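Local coordinates for protein tapirin (Caldicellulosiruptor hydrothermalis, PDB 6N2C) that probably binds cellulose and helps the thermophilic bacterium adhere to it, through a C-terminal beta-helix domain that carries a zinc ion, at residues 291-295 against 296-300; 389-392 against 393-396; 411-414 against 415-419; 420-423 against 424-428; 448-451 against 452-455. All blocks are in the same frame, centred on the assembly; numbering follows the deposited sequence.

Interaction 1 (291-295 against 296-300)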
loop_
_atom_site.group_PDB
_atom_site.type_symbol
_atom_site.label_atom_id
_atom_site.label_comp_id
_atom_site.label_asym_id
_atom_site.label_seq_id
_atom_site.Cartn_x
_atom_site.Cartn_y
_atom_site.Cartn_z
ATOM N N ASN A 291 -4.279 -6.985 -5.395
ATOM C CA ASN A 291 -4.194 -8.423 -5.623
ATOM C C ASN A 291 -3.903 -9.081 -4.296
ATOM O O ASN A 291 -4.841 -9.544 -3.658
ATOM C CB ASN A 291 -3.165 -8.717 -6.735
ATOM C CG ASN A 291 -3.621 -8.267 -8.145
ATOM O OD1 ASN A 291 -4.827 -8.017 -8.455
ATOM N ND2 ASN A 291 -2.619 -8.134 -9.034
ATOM N N ALA A 292 -2.642 -9.111 -3.801
ATOM C CA ALA A 292 -2.366 -9.569 -2.462
ATOM C C ALA A 292 -2.165 -8.352 -1.563
ATOM O O ALA A 292 -1.431 -7.420 -1.931
ATOM C CB ALA A 292 -1.101 -10.462 -2.458
ATOM N N LEU A 293 -2.742 -8.412 -0.365
ATOM C CA LEU A 293 -2.658 -7.332 0.598
ATOM C C LEU A 293 -2.345 -7.945 1.952
ATOM O O LEU A 293 -3.026 -8.859 2.434
ATOM C CB LEU A 293 -4.018 -6.572 0.583
ATOM C CG LEU A 293 -4.146 -5.376 1.518
ATOM C CD1 LEU A 293 -5.318 -4.514 1.052
ATOM C CD2 LEU A 293 -4.321 -5.700 2.954
ATOM N N PHE A 294 -1.281 -7.439 2.592
ATOM C CA PHE A 294 -0.968 -7.792 3.927
ATOM C C PHE A 294 -0.960 -6.505 4.777
ATOM O O PHE A 294 -0.387 -5.512 4.358
ATOM C CB PHE A 294 0.472 -8.373 4.066
ATOM C CG PHE A 294 0.731 -9.692 3.381
ATOM C CD1 PHE A 294 0.773 -9.737 1.994
ATOM C CD2 PHE A 294 1.103 -10.837 4.111
ATOM C CE1 PHE A 294 1.140 -10.930 1.345
ATOM C CE2 PHE A 294 1.454 -11.980 3.454
ATOM C CZ PHE A 294 1.464 -12.029 2.093
ATOM N N CYS A 295 -1.533 -6.516 6.001
ATOM C CA CYS A 295 -1.417 -5.349 6.845
ATOM C C CYS A 295 -1.665 -5.733 8.273
ATOM O O CYS A 295 -2.113 -6.844 8.517
ATOM C CB CYS A 295 -2.307 -4.145 6.385
ATOM S SG CYS A 295 -4.081 -4.580 6.569
ATOM N N ASP A 296 -1.364 -4.871 9.231
ATOM C CA ASP A 296 -1.792 -5.177 10.585
ATOM C C ASP A 296 -3.319 -5.005 10.698
ATOM O O ASP A 296 -4.028 -5.911 11.158
ATOM C CB ASP A 296 -1.118 -4.322 11.599
ATOM C CG ASP A 296 -1.639 -4.509 13.002
ATOM O OD1 ASP A 296 -1.506 -5.583 13.599
ATOM O OD2 ASP A 296 -2.231 -3.536 13.508
ATOM N N THR A 297 -3.772 -3.836 10.353
ATOM C CA THR A 297 -5.147 -3.460 10.515
ATOM C C THR A 297 -5.588 -2.833 9.211
ATOM O O THR A 297 -4.929 -1.964 8.653
ATOM C CB THR A 297 -5.325 -2.455 11.634
ATOM O OG1 THR A 297 -5.045 -3.044 12.904
ATOM C CG2 THR A 297 -6.752 -1.874 11.677
ATOM N N LEU A 298 -6.728 -3.259 8.685
ATOM C CA LEU A 298 -7.399 -2.587 7.565
ATOM C C LEU A 298 -8.733 -1.932 8.037
ATOM O O LEU A 298 -9.599 -2.662 8.480
ATOM C CB LEU A 298 -7.684 -3.558 6.420
ATOM C CG LEU A 298 -8.465 -3.023 5.196
ATOM C CD1 LEU A 298 -7.844 -1.772 4.637
ATOM C CD2 LEU A 298 -8.564 -4.109 4.127
ATOM N N ASP A 299 -8.762 -0.599 8.016
ATOM C CA ASP A 299 -9.908 0.231 8.523
ATOM C C ASP A 299 -10.713 0.779 7.370
ATOM O O ASP A 299 -10.219 1.597 6.577
ATOM C CB ASP A 299 -9.390 1.350 9.455
ATOM C CG ASP A 299 -9.147 0.887 10.879
ATOM O OD1 ASP A 299 -9.714 -0.102 11.330
ATOM O OD2 ASP A 299 -8.402 1.581 11.602
ATOM N N ILE A 300 -11.924 0.271 7.208
ATOM C CA ILE A 300 -12.870 0.812 6.300
ATOM C C ILE A 300 -14.029 1.381 7.143
ATOM O O ILE A 300 -15.094 0.749 7.250
ATOM C CB ILE A 300 -13.373 -0.186 5.266
ATOM C CG1 ILE A 300 -12.203 -0.908 4.600
ATOM C CG2 ILE A 300 -14.231 0.474 4.195
ATOM C CD1 ILE A 300 -12.675 -2.046 3.769
#
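The backbone bends between Cys295 and Asp296, where an extended Cys295 (phi/psi -160°/167°) is followed by Asp296 in a helical conformation, so that strand 293-294 gives way to strand 297-300 on another face. No hydrogen bond joins the two arms of the bend, and the contact rests on side chains turned into its concave side. Cys295 does most of the touching. Its SG sits between its own backbone N and carbonyl carbon, a position that swings the sulfur forward over the chain just beyond the corner. There Cys295 SG lies 3.5 Å from Thr297 O, a van der Waals approach, and 3.7 Å from Leu298 CB, which packs against it as one apolar atom on another. Farther into the angle, Leu293 and Leu298 both point inward from opposite arms, and their methyls Leu293 CD1 and Leu298 CD2 come to 4.5 Å, a loose closure of the corner. On the outer side Asp296 turns away, and its OD1 accepts a hydrogen bond from Asn317 ND2, while Asp299 OD1 takes one from Asn320 ND2. Ile280 of strand 279-281 touches both Cys295 and Leu298, covering the inward-facing group. A bend with small and aliphatic side chains facing in and polar ones bonded to residues further along the chain is what one corner of a parallel beta-helix coil looks like.

Interaction 2 (389-392 against 393-396)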
loop_
_atom_site.group_PDB
_atom_site.type_symbol
_atom_site.label_atom_id
_atom_site.label_comp_id
_atom_site.label_asym_id
_atom_site.label_seq_id
_atom_site.Cartn_x
_atom_site.Cartn_y
_atom_site.Cartn_z
ATOM N N LEU A 389 -27.019 -11.489 6.823
ATOM C CA LEU A 389 -26.008 -12.484 6.443
ATOM C C LEU A 389 -26.590 -13.339 5.360
ATOM O O LEU A 389 -27.713 -13.837 5.501
ATOM C CB LEU A 389 -25.675 -13.418 7.574
ATOM C CG LEU A 389 -25.097 -12.943 8.870
ATOM C CD1 LEU A 389 -24.765 -14.172 9.702
ATOM C CD2 LEU A 389 -23.848 -12.128 8.525
ATOM N N ASN A 390 -25.884 -13.450 4.256
ATOM C CA ASN A 390 -26.276 -14.291 3.142
ATOM C C ASN A 390 -25.025 -15.070 2.674
ATOM O O ASN A 390 -24.221 -14.531 1.858
ATOM C CB ASN A 390 -26.867 -13.407 2.053
ATOM C CG ASN A 390 -27.291 -14.193 0.844
ATOM O OD1 ASN A 390 -27.582 -15.402 0.938
ATOM N ND2 ASN A 390 -27.266 -13.555 -0.296
ATOM N N VAL A 391 -24.844 -16.293 3.170
ATOM C CA VAL A 391 -23.657 -17.054 2.931
ATOM C C VAL A 391 -23.959 -18.490 2.685
ATOM O O VAL A 391 -25.124 -18.921 2.826
ATOM C CB VAL A 391 -22.665 -16.937 4.099
ATOM C CG1 VAL A 391 -22.413 -15.478 4.408
ATOM C CG2 VAL A 391 -23.211 -17.567 5.379
ATOM N N LYS A 392 -22.938 -19.248 2.297
ATOM C CA LYS A 392 -23.154 -20.684 2.073
ATOM C C LYS A 392 -22.962 -21.501 3.342
ATOM O O LYS A 392 -23.786 -22.361 3.655
ATOM C CB LYS A 392 -22.260 -21.143 0.960
ATOM C CG LYS A 392 -22.405 -22.621 0.587
ATOM C CD LYS A 392 -21.812 -22.938 -0.775
ATOM C CE LYS A 392 -20.325 -23.212 -0.693
ATOM N NZ LYS A 392 -19.731 -23.365 -2.055
ATOM N N LYS A 393 -21.843 -21.337 4.026
ATOM C CA LYS A 393 -21.554 -22.116 5.230
ATOM C C LYS A 393 -20.748 -21.320 6.221
ATOM O O LYS A 393 -19.889 -20.528 5.844
ATOM C CB LYS A 393 -20.783 -23.422 4.890
ATOM C CG LYS A 393 -20.457 -24.353 6.047
ATOM C CD LYS A 393 -19.686 -25.590 5.593
ATOM C CE LYS A 393 -19.641 -26.640 6.676
ATOM N NZ LYS A 393 -18.789 -27.808 6.235
ATOM N N ILE A 394 -21.047 -21.513 7.506
ATOM C CA ILE A 394 -20.208 -20.971 8.569
ATOM C C ILE A 394 -19.748 -22.159 9.397
ATOM O O ILE A 394 -20.539 -23.034 9.783
ATOM C CB ILE A 394 -20.950 -19.957 9.423
ATOM C CG1 ILE A 394 -21.494 -18.805 8.565
ATOM C CG2 ILE A 394 -20.151 -19.490 10.634
ATOM C CD1 ILE A 394 -22.390 -17.816 9.306
ATOM N N VAL A 395 -18.479 -22.135 9.741
ATOM C CA VAL A 395 -17.855 -23.087 10.636
ATOM C C VAL A 395 -17.401 -22.326 11.830
ATOM O O VAL A 395 -16.615 -21.407 11.690
ATOM C CB VAL A 395 -16.656 -23.772 9.922
ATOM C CG1 VAL A 395 -15.903 -24.679 10.879
ATOM C CG2 VAL A 395 -17.170 -24.587 8.766
ATOM N N CYS A 396 -17.822 -22.685 13.040
ATOM C CA CYS A 396 -17.400 -21.981 14.207
ATOM C C CYS A 396 -16.810 -23.059 15.167
ATOM O O CYS A 396 -17.560 -23.905 15.666
ATOM C CB CYS A 396 -18.555 -21.229 14.892
ATOM S SG CYS A 396 -18.073 -20.449 16.425
#
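Val391 and Ile394 meet on the inside of a beta-helix corner, where strand 389-391 passes into strand 393-396. Val391 CG2 is 3.8 Å from Ile394 CG1 and 4.0 Å from Ile394 CD1, so one methyl rests against the outer half of the isoleucine chain, and the two side chains cross obliquely. The torsions account for this: Val391 sets CG1 opposite its carbonyl carbon (chi1 -52°), which leaves CG2 between the backbone N and the carbonyl carbon, facing Ile394, whereas Ile394 directs CG1 opposite its carbonyl carbon and extends it, bringing CD1 back across the bend. Leu389 CD1 is the next neighbour, 4.4 Å from Ile394 CD1, but Leu389 has two conformers and this looser approach is correspondingly less certain. What positions these side chains is the corner itself. Lys392 takes a helical backbone conformation between extended neighbours, and the two short strand axes consequently run at 100° to each other. Around the inner cluster, Leu376 and Ile369 on one side and Val413 on the other touch Val391. The outward-facing lysines complete the corner, their ammonium groups finding carboxylates on different parts of the chain: Lys393 stays extended and reaches Glu418 OE1 with its NZ, whereas Lys392 is bent at its third torsion and its NZ forms a salt bridge with Asp373 OD1.

Interaction 3 (411-414 against 415-419)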
loop_
_atom_site.group_PDB
_atom_site.type_symbol
_atom_site.label_atom_id
_atom_site.label_comp_id
_atom_site.label_asym_id
_atom_site.label_seq_id
_atom_site.Cartn_x
_atom_site.Cartn_y
_atom_site.Cartn_z
ATOM N N ILE A 411 -30.926 -13.651 8.208
ATOM C CA ILE A 411 -29.776 -14.587 8.289
ATOM C C ILE A 411 -30.129 -15.721 7.353
ATOM O O ILE A 411 -31.094 -16.470 7.628
ATOM C CB ILE A 411 -29.537 -15.064 9.714
ATOM C CG1 ILE A 411 -29.096 -13.867 10.553
ATOM C CG2 ILE A 411 -28.526 -16.238 9.769
ATOM C CD1 ILE A 411 -28.885 -14.137 12.027
ATOM N N ARG A 412 -29.424 -15.823 6.218
ATOM C CA ARG A 412 -29.594 -16.911 5.252
ATOM C C ARG A 412 -28.279 -17.681 5.110
ATOM O O ARG A 412 -27.206 -17.079 4.866
ATOM C CB ARG A 412 -30.040 -16.375 3.893
ATOM C CG ARG A 412 -31.425 -15.693 3.899
ATOM C CD ARG A 412 -31.372 -14.297 3.253
ATOM N NE ARG A 412 -31.273 -14.312 1.777
ATOM C CZ ARG A 412 -30.831 -13.299 1.009
ATOM N NH1 ARG A 412 -30.404 -12.152 1.524
ATOM N NH2 ARG A 412 -30.827 -13.439 -0.305
ATOM N N VAL A 413 -28.362 -18.999 5.262
ATOM C CA VAL A 413 -27.174 -19.898 5.195
ATOM C C VAL A 413 -27.651 -21.101 4.421
ATOM O O VAL A 413 -28.444 -21.921 4.932
ATOM C CB VAL A 413 -26.642 -20.322 6.585
ATOM C CG1 VAL A 413 -25.363 -21.164 6.452
ATOM C CG2 VAL A 413 -26.329 -19.079 7.440
ATOM N N SER A 414 -27.150 -21.243 3.205
ATOM C CA SER A 414 -27.698 -22.267 2.315
ATOM C C SER A 414 -27.269 -23.698 2.658
ATOM O O SER A 414 -28.038 -24.672 2.446
ATOM C CB SER A 414 -27.408 -21.896 0.861
ATOM O OG SER A 414 -26.042 -21.987 0.591
ATOM N N ASP A 415 -26.101 -23.876 3.241
ATOM C CA ASP A 415 -25.661 -25.182 3.680
ATOM C C ASP A 415 -25.931 -25.295 5.184
ATOM O O ASP A 415 -26.986 -25.824 5.592
ATOM C CB ASP A 415 -24.196 -25.427 3.335
ATOM C CG ASP A 415 -23.639 -26.753 3.864
ATOM O OD1 ASP A 415 -24.382 -27.673 4.325
ATOM O OD2 ASP A 415 -22.385 -26.939 3.852
ATOM N N LYS A 416 -25.023 -24.803 6.032
ATOM C CA LYS A 416 -25.189 -24.965 7.456
ATOM C C LYS A 416 -24.285 -24.063 8.238
ATOM O O LYS A 416 -23.300 -23.518 7.676
ATOM C CB LYS A 416 -24.934 -26.440 7.877
ATOM C CG LYS A 416 -23.469 -26.945 7.707
ATOM C CD LYS A 416 -23.267 -28.351 8.234
ATOM C CE LYS A 416 -23.983 -29.387 7.377
ATOM N NZ LYS A 416 -23.531 -29.544 5.962
ATOM N N ILE A 417 -24.610 -23.920 9.528
ATOM C CA ILE A 417 -23.712 -23.340 10.499
ATOM C C ILE A 417 -23.246 -24.546 11.312
ATOM O O ILE A 417 -23.981 -25.055 12.196
ATOM C CB ILE A 417 -24.371 -22.277 11.360
ATOM C CG1 ILE A 417 -24.898 -21.108 10.501
ATOM C CG2 ILE A 417 -23.453 -21.816 12.506
ATOM C CD1 ILE A 417 -25.829 -20.163 11.242
ATOM N N GLU A 418 -22.006 -24.985 11.071
ATOM C CA GLU A 418 -21.433 -26.125 11.753
ATOM C C GLU A 418 -20.630 -25.620 12.910
ATOM O O GLU A 418 -19.717 -24.799 12.731
ATOM C CB GLU A 418 -20.549 -26.890 10.768
ATOM C CG GLU A 418 -19.922 -28.143 11.379
ATOM C CD GLU A 418 -19.040 -28.938 10.455
ATOM O OE1 GLU A 418 -18.792 -28.436 9.362
ATOM O OE2 GLU A 418 -18.595 -30.084 10.852
ATOM N N CYS A 419 -20.974 -26.041 14.101
ATOM C CA CYS A 419 -20.401 -25.406 15.288
ATOM C C CYS A 419 -20.166 -26.442 16.398
ATOM O O CYS A 419 -20.813 -27.478 16.440
ATOM C CB CYS A 419 -21.287 -24.281 15.703
ATOM S SG CYS A 419 -22.982 -24.779 16.200
#
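Val413 and Ile417 face each other across a corner of the beta-helix and cross at about a right angle, the fork of the valine straddling the approach of the isoleucine chain. Val413 CG2 is 3.9 Å from Ile417 CG1, and Val413 CG1 is only slightly farther from that same carbon, at 4.1 Å, so both methyls face one methylene. Ile417 brings CG1 there by setting it opposite its carbonyl carbon (chi1 -60°), which carries the end of the chain nearer to strand 411-413 than its CB is. The other branch has a second task: Val413 CG1, lying opposite the valine's backbone N, comes 3.4 Å from Lys416 O and packs on that peptide. Phe434 touches Ile417, while Leu433 and Val391 touch Val413, so neighbouring parts of the chain pack on the pair.

Two residues make the bend, Ser414 and Asp415, whose CB bonds point outward. No hydrogen bond spans the corner, and Lys416 N is buried by the contact and has no partner in the model. On the outer side the Lys416 chain folds back through successive bends and returns its ammonium group to the preceding residue, where Lys393 also packs against both. The result is a short, well-oriented salt bridge: Lys416 NZ meets Asp415 OD1 at 2.6 Å on the syn side, 18° out of the carboxylate plane.

Interaction 4 (420-423 against 424-428)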
loop_
_atom_site.group_PDB
_atom_site.type_symbol
_atom_site.label_atom_id
_atom_site.label_comp_id
_atom_site.label_asym_id
_atom_site.label_seq_id
_atom_site.Cartn_x
_atom_site.Cartn_y
_atom_site.Cartn_z
ATOM N N ARG A 420 -19.201 -26.156 17.220
ATOM C CA ARG A 420 -18.821 -27.003 18.353
ATOM C C ARG A 420 -20.011 -27.206 19.290
ATOM O O ARG A 420 -20.249 -28.329 19.770
ATOM C CB ARG A 420 -17.624 -26.356 19.035
ATOM C CG ARG A 420 -17.234 -27.030 20.372
ATOM C CD ARG A 420 -16.307 -26.183 21.191
ATOM N NE ARG A 420 -16.908 -24.980 21.752
ATOM C CZ ARG A 420 -17.619 -24.889 22.880
ATOM N NH1 ARG A 420 -17.903 -25.968 23.674
ATOM N NH2 ARG A 420 -18.079 -23.696 23.231
ATOM N N SER A 421 -20.800 -26.127 19.520
ATOM C CA SER A 421 -21.873 -26.112 20.528
ATOM C C SER A 421 -22.954 -25.173 19.992
ATOM O O SER A 421 -22.711 -23.967 19.760
ATOM C CB SER A 421 -21.376 -25.651 21.860
ATOM O OG SER A 421 -22.381 -25.732 22.866
ATOM N N ILE A 422 -24.100 -25.738 19.710
ATOM C CA ILE A 422 -25.266 -24.929 19.347
ATOM C C ILE A 422 -25.695 -24.031 20.549
ATOM O O ILE A 422 -25.914 -24.540 21.667
ATOM C CB ILE A 422 -26.411 -25.818 18.902
ATOM C CG1 ILE A 422 -26.025 -26.546 17.591
ATOM C CG2 ILE A 422 -27.645 -24.968 18.547
ATOM C CD1 ILE A 422 -27.062 -27.555 17.129
ATOM N N PRO A 423 -25.777 -22.699 20.317
ATOM C CA PRO A 423 -26.079 -21.778 21.445
ATOM C C PRO A 423 -27.557 -21.797 21.770
ATOM O O PRO A 423 -28.355 -22.308 20.998
ATOM C CB PRO A 423 -25.646 -20.424 20.922
ATOM C CG PRO A 423 -25.793 -20.513 19.433
ATOM C CD PRO A 423 -25.508 -21.946 19.069
ATOM N N GLN A 424 -27.853 -21.413 23.023
ATOM C CA GLN A 424 -29.217 -21.459 23.530
ATOM C C GLN A 424 -30.008 -20.277 22.909
ATOM O O GLN A 424 -29.448 -19.278 22.454
ATOM C CB GLN A 424 -29.197 -21.248 25.056
ATOM C CG GLN A 424 -28.600 -22.343 25.906
ATOM C CD GLN A 424 -28.353 -21.866 27.383
ATOM O OE1 GLN A 424 -29.001 -20.931 27.891
ATOM N NE2 GLN A 424 -27.436 -22.551 28.063
ATOM N N ASN A 425 -31.321 -20.363 23.035
ATOM C CA ASN A 425 -32.274 -19.276 22.739
ATOM C C ASN A 425 -32.177 -18.762 21.244
ATOM O O ASN A 425 -32.386 -17.575 20.970
ATOM C CB ASN A 425 -32.058 -18.113 23.677
ATOM C CG ASN A 425 -32.215 -18.496 25.149
ATOM O OD1 ASN A 425 -32.986 -19.374 25.477
ATOM N ND2 ASN A 425 -31.378 -17.905 25.989
ATOM N N ILE A 426 -31.860 -19.665 20.339
ATOM C CA ILE A 426 -31.845 -19.326 18.869
ATOM C C ILE A 426 -33.326 -19.127 18.429
ATOM O O ILE A 426 -34.169 -19.924 18.792
ATOM C CB ILE A 426 -31.259 -20.418 18.057
ATOM C CG1 ILE A 426 -29.757 -20.583 18.443
ATOM C CG2 ILE A 426 -31.349 -20.066 16.558
ATOM C CD1 ILE A 426 -29.117 -21.872 17.952
ATOM N N PRO A 427 -33.613 -18.083 17.611
ATOM C CA PRO A 427 -34.978 -17.973 17.103
ATOM C C PRO A 427 -35.416 -19.177 16.295
ATOM O O PRO A 427 -34.665 -19.693 15.499
ATOM C CB PRO A 427 -34.924 -16.745 16.157
ATOM C CG PRO A 427 -33.808 -15.925 16.656
ATOM C CD PRO A 427 -32.791 -16.917 17.246
ATOM N N SER A 428 -36.676 -19.598 16.464
ATOM C CA SER A 428 -37.076 -20.860 15.897
ATOM C C SER A 428 -36.919 -20.910 14.382
ATOM O O SER A 428 -36.714 -21.997 13.831
ATOM C CB SER A 428 -38.542 -21.184 16.290
ATOM O OG SER A 428 -39.397 -20.138 15.812
HETATM O O HOH W 1 -30.972 -22.713 20.502
#
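Ile422 and Pro423 both rest against Ile426 in the loop that follows strand 416-419. Arg420 opens the segment: its NE donates to Gly398 O and its NH2 bonds Thr399 OG1, while one face of the guanidinium carries Ser421 CB, offset toward the rim. Ile422 comes next, with its backbone N bonded to Gln436 OE1. Its CG2 branch, rather than the CG1 arm, touches across the turn: Ile422 CG2 lies 3.5 Å from Ile426 CD1, closer than usual for two carbons, and the two side chains cross at about a right angle. Pro423 then meets the same methyl with two ring carbons, CD at 3.8 Å and CG at 3.9 Å from Ile426 CD1. Pro423 O also lies 3.2 Å from that methyl. Ile426 reaches them by setting CG1 opposite its carbonyl carbon (chi1 -65°), with CD1 extended beyond it.

Beyond Pro423 the chain turns a corner, Asn425 taking a left-handed conformation (phi/psi 58°/33°). Pro423 O and Ile426 N are 4.4 Å apart, too far for a direct bond, and a water closes the turn instead, donating to Pro423 O at 2.7 Å and accepting from Ile426 N at 3.2 Å. With an alanine here instead of Ile426, the CG1-CD1 arm is absent, which would probably leave a gap beside Ile422 CG2 and the proline ring, both losing their apolar partner.

The water-bridged turn sits at the surface, against strands rather than helices: Pro423 touches Ile400 and Ile426 touches Ile402 of strand 400-403, while Ile422 and Ile426 both reach Phe434 of strand 434-436.

Interaction 5 (448-451 against 452-455)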
loop_
_atom_site.group_PDB
_atom_site.type_symbol
_atom_site.label_atom_id
_atom_site.label_comp_id
_atom_site.label_asym_id
_atom_site.label_seq_id
_atom_site.Cartn_x
_atom_site.Cartn_y
_atom_site.Cartn_z
ATOM N N THR A 448 2.709 -17.433 3.143
ATOM C CA THR A 448 4.031 -17.097 3.616
ATOM C C THR A 448 4.348 -15.616 3.266
ATOM O O THR A 448 3.853 -15.053 2.274
ATOM C CB THR A 448 5.143 -18.025 3.061
ATOM O OG1 THR A 448 6.320 -17.766 3.808
ATOM C CG2 THR A 448 5.417 -17.810 1.557
ATOM N N ILE A 449 5.176 -15.036 4.098
ATOM C CA ILE A 449 5.699 -13.661 3.845
ATOM C C ILE A 449 6.619 -13.711 2.603
ATOM O O ILE A 449 7.558 -14.565 2.540
ATOM C CB ILE A 449 6.505 -13.135 4.986
ATOM C CG1 ILE A 449 5.698 -13.069 6.271
ATOM C CG2 ILE A 449 7.097 -11.788 4.629
ATOM C CD1 ILE A 449 4.324 -12.472 6.104
ATOM N N PRO A 450 6.340 -12.879 1.585
ATOM C CA PRO A 450 7.125 -12.890 0.372
ATOM C C PRO A 450 8.583 -12.564 0.674
ATOM O O PRO A 450 8.899 -11.732 1.508
ATOM C CB PRO A 450 6.493 -11.791 -0.468
ATOM C CG PRO A 450 5.052 -11.821 -0.064
ATOM C CD PRO A 450 5.243 -11.916 1.444
ATOM N N ALA A 451 9.455 -13.248 -0.058
ATOM C CA ALA A 451 10.885 -13.096 0.102
ATOM C C ALA A 451 11.332 -11.685 -0.129
ATOM O O ALA A 451 12.145 -11.199 0.634
ATOM C CB ALA A 451 11.652 -14.018 -0.844
ATOM N N ILE A 452 10.721 -11.031 -1.083
ATOM C CA ILE A 452 11.061 -9.631 -1.353
ATOM C C ILE A 452 10.839 -8.755 -0.127
ATOM O O ILE A 452 11.645 -7.847 0.154
ATOM C CB ILE A 452 10.388 -9.083 -2.621
ATOM C CG1 ILE A 452 10.977 -7.805 -3.120
ATOM C CG2 ILE A 452 8.899 -8.852 -2.372
ATOM C CD1 ILE A 452 12.423 -7.844 -3.488
ATOM N N ILE A 453 9.758 -8.991 0.637
ATOM C CA ILE A 453 9.503 -8.212 1.832
ATOM C C ILE A 453 10.487 -8.524 2.940
ATOM O O ILE A 453 10.975 -7.614 3.628
ATOM C CB ILE A 453 8.035 -8.451 2.361
ATOM C CG1 ILE A 453 7.016 -8.058 1.296
ATOM C CG2 ILE A 453 7.835 -7.809 3.742
ATOM C CD1 ILE A 453 6.933 -6.589 0.930
ATOM N N GLU A 454 10.837 -9.810 3.108
ATOM C CA GLU A 454 11.858 -10.207 4.032
ATOM C C GLU A 454 13.142 -9.452 3.774
ATOM O O GLU A 454 13.751 -8.903 4.753
ATOM C CB GLU A 454 12.133 -11.700 3.983
ATOM C CG GLU A 454 11.025 -12.511 4.551
ATOM C CD GLU A 454 11.226 -14.037 4.359
ATOM O OE1 GLU A 454 12.339 -14.479 3.892
ATOM O OE2 GLU A 454 10.197 -14.756 4.579
ATOM N N GLU A 455 13.504 -9.366 2.515
ATOM C CA GLU A 455 14.808 -8.719 2.161
ATOM C C GLU A 455 14.740 -7.217 2.367
ATOM O O GLU A 455 15.668 -6.613 2.907
ATOM C CB GLU A 455 15.235 -9.055 0.745
ATOM C CG GLU A 455 15.443 -10.527 0.484
ATOM C CD GLU A 455 16.591 -11.082 1.392
ATOM O OE1 GLU A 455 16.368 -12.090 2.129
ATOM O OE2 GLU A 455 17.597 -10.367 1.469
#
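Pro450 O and Ala451 O accept the first backbone hydrogen bonds of helix 451-457, with Pro450 as its N-cap residue. Glu454 N donates to Pro450 O at 3.2 Å with an N-H...O angle of 165°, in the carbonyl plane. Glu455 N donates to Ala451 O at 3.0 Å, somewhat more bent at 154°. Ile453 N also approaches Pro450 O, but the angle of 124° makes that bond weak, so Pro450 O is shared unequally by two donors.

The Glu454 side chain turns back over this end, its CG lying opposite its carbonyl carbon and 4.0 Å from Ile449 CG2. Its OE1 is hydrogen-bonded to Tyr172 OH, whereas Glu455 OE1 makes a salt bridge with Lys458 NZ. Exchanging Glu454 for an alanine is likely to leave Tyr172 OH without this partner and to strip Ile449 of part of its cover.

Apolar packing continues around the helix start. Ile449 and Ile453 cross at about a right angle, Ile449 CG2 standing 4.1 Å from Ile453 CB. The helix start lies on the beta-helix, Ile453 touching Leu273, Phe275 and Tyr254, while Ile452 reaches Leu252, Trp176 and Phe181 on its own side. The ring of the N-cap proline joins this apolar layer: Pro450 CB lies 4.2 Å from both Ile453 CG1 and Ile452 CG2.

In the fold
Interactions 2 and 3 are equivalent corners of successive coils, their centres about 5 Å apart, and are joined by probable backbone hydrogen bonds from Arg412 N to Leu389 O (2.7 Å) and from Glu418 N to Ile394 O (2.8 Å). Interaction 4 continues directly from interaction 3 and reaches back to interaction 2, where Arg420 N makes a probable hydrogen bond to Cys396 O at 3.2 Å. Interaction 1 lies nearer the middle, its centre about 22 Å from that of interaction 2. Interaction 5 packs on it from outside, Phe294 CZ lying 3.8 Å from Pro450 CD. All five are remote from the zinc site of His530, Asp532 and Glu551.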